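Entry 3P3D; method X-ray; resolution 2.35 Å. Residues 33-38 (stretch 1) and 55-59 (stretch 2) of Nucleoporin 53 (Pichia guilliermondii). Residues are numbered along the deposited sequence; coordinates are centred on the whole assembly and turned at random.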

# COMPACT_ATOMS: atom_id res chain seq x y z
N ILE A 33 4.68 -8.07 3.45
CA ILE A 33 3.95 -7.75 2.23
C ILE A 33 4.13 -8.87 1.18
O ILE A 33 5.24 -9.39 1.01
CB ILE A 33 4.36 -6.35 1.71
CG1 ILE A 33 3.87 -5.28 2.71
CG2 ILE A 33 3.78 -6.11 0.31
CD1 ILE A 33 4.35 -3.87 2.42
N LEU A 34 3.06 -9.24 0.49
CA LEU A 34 3.09 -10.40 -0.44
C LEU A 34 3.56 -10.03 -1.84
O LEU A 34 4.29 -10.79 -2.46
CB LEU A 34 1.72 -11.08 -0.57
CG LEU A 34 1.20 -11.90 0.61
CD1 LEU A 34 0.05 -12.74 0.10
CD2 LEU A 34 2.25 -12.80 1.25
N GLU A 35 3.15 -8.86 -2.33
CA GLU A 35 3.70 -8.35 -3.56
C GLU A 35 5.23 -8.37 -3.48
O GLU A 35 5.80 -8.18 -2.39
CB GLU A 35 3.21 -6.92 -3.82
CG GLU A 35 1.77 -6.79 -4.27
CD GLU A 35 0.75 -6.82 -3.14
OE1 GLU A 35 1.14 -6.88 -1.95
OE2 GLU A 35 -0.47 -6.82 -3.44
N ASP A 36 5.87 -8.60 -4.63
CA ASP A 36 7.34 -8.57 -4.78
C ASP A 36 7.84 -7.19 -5.21
O ASP A 36 8.44 -7.05 -6.29
CB ASP A 36 7.79 -9.62 -5.81
CG ASP A 36 9.34 -9.69 -5.97
OD1 ASP A 36 10.10 -9.34 -5.01
OD2 ASP A 36 9.80 -10.10 -7.07
N PHE A 37 7.63 -6.16 -4.37
CA PHE A 37 8.18 -4.83 -4.66
C PHE A 37 9.70 -4.87 -4.50
O PHE A 37 10.22 -5.50 -3.57
CB PHE A 37 7.58 -3.74 -3.76
CG PHE A 37 6.11 -3.55 -3.93
CD1 PHE A 37 5.60 -2.96 -5.07
CD2 PHE A 37 5.22 -3.97 -2.96
CE1 PHE A 37 4.24 -2.80 -5.23
CE2 PHE A 37 3.87 -3.81 -3.11
CZ PHE A 37 3.37 -3.22 -4.25
N GLU A 38 10.39 -4.18 -5.40
CA GLU A 38 11.83 -4.11 -5.40
C GLU A 38 12.40 -3.65 -4.05
O GLU A 38 13.36 -4.21 -3.57
CB GLU A 38 12.31 -3.17 -6.53
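Stretch 2, residues 55-59: FVPIF

No hydrogen bond joins these two stretches, although their backbones approach to 5.3 Å between Glu35 CA and Val56 CA; the contact rests on van der Waals packing, and its shortest approach sets a methyl group against a backbone nitrogen, Val56 CG2 to Glu35 N at 3.2 Å.

Neither segment forms a strand across the contact. Val56, Pro57 and Ile58 have extended torsions, with phi between -111° and -82° and psi between 120° and 152°, whereas stretch 1 bends: psi is -39° at Leu34, 147° at Glu35 and 62° at Asp36. A weak hydrogen bond from Phe37 N to Glu35 O, 3.4 Å long, accompanies that bend. The order of contacts gives the direction. Val56 meets Leu34 and Glu35, while Ile58 meets Glu35, Asp36 and Phe37, so the two chains advance in the same general sense.

Val56 points its CA-to-CB bond toward stretch 1 and, with chi1 at -63° (m), places CG2 3.6 Å from Leu34 CB and 3.4 Å from Glu35 CD. The latter approach brings the methyl group beside a carboxylate, whose two oxygens are hydrogen-bonded elsewhere in the structure. Pro57 directs its CA-to-CB bond away, and its contact is made by the backbone: Pro57 O lies 4.0 Å from Glu35 CG.

Ile58 starts sideways, but its m,t side chain ends nearer stretch 1. Its CG1 lies 4.1 Å from Glu35 CG, its CD1 lies 4.0 Å from Asp36 O, and its CG2 approaches Phe37 CE1 at 3.7 Å, obliquely to the ring. Both branches of Ile58 reach the ring, since Ile58 CD1 also lies 3.9 Å from Phe37 CD1. Val56 and Ile58 have 82 and 78 Å² covered by stretch 1, most of the area stretch 2 contributes to the 338 Å² buried in total.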

# COMPACT_ATOMS: atom_id res chain seq x y z
N PHE A 55 2.62 -15.83 -4.42
CA PHE A 55 2.64 -14.79 -5.45
C PHE A 55 1.30 -14.05 -5.58
O PHE A 55 0.29 -14.65 -5.99
CB PHE A 55 3.04 -15.37 -6.82
CG PHE A 55 3.26 -14.31 -7.88
CD1 PHE A 55 4.53 -13.84 -8.16
CD2 PHE A 55 2.18 -13.76 -8.57
CE1 PHE A 55 4.73 -12.84 -9.12
CE2 PHE A 55 2.37 -12.76 -9.54
CZ PHE A 55 3.65 -12.30 -9.81
N VAL A 56 1.31 -12.76 -5.24
CA VAL A 56 0.26 -11.85 -5.66
C VAL A 56 0.87 -10.89 -6.66
O VAL A 56 2.04 -10.53 -6.54
CB VAL A 56 -0.34 -11.04 -4.51
CG1 VAL A 56 -1.00 -11.96 -3.51
CG2 VAL A 56 0.71 -10.17 -3.85
N PRO A 57 0.08 -10.49 -7.66
CA PRO A 57 0.57 -9.57 -8.67
C PRO A 57 0.40 -8.13 -8.23
O PRO A 57 -0.50 -7.81 -7.46
CB PRO A 57 -0.35 -9.85 -9.87
CG PRO A 57 -1.66 -10.26 -9.22
CD PRO A 57 -1.34 -10.83 -7.85
N ILE A 58 1.27 -7.27 -8.74
CA ILE A 58 1.30 -5.87 -8.36
C ILE A 58 0.25 -5.08 -9.12
O ILE A 58 0.26 -5.04 -10.34
CB ILE A 58 2.69 -5.27 -8.64
CG1 ILE A 58 3.74 -5.96 -7.77
CG2 ILE A 58 2.68 -3.76 -8.44
CD1 ILE A 58 5.17 -5.52 -8.04
N PHE A 59 -0.67 -4.46 -8.38
CA PHE A 59 -1.58 -3.48 -8.92
C PHE A 59 -1.18 -2.12 -8.38
O PHE A 59 -1.18 -1.91 -7.16
CB PHE A 59 -3.01 -3.78 -8.52
CG PHE A 59 -3.65 -4.79 -9.38
CD1 PHE A 59 -3.92 -4.51 -10.72
CD2 PHE A 59 -3.99 -6.04 -8.88
CE1 PHE A 59 -4.52 -5.44 -11.55
CE2 PHE A 59 -4.60 -6.99 -9.70
CZ PHE A 59 -4.87 -6.69 -11.04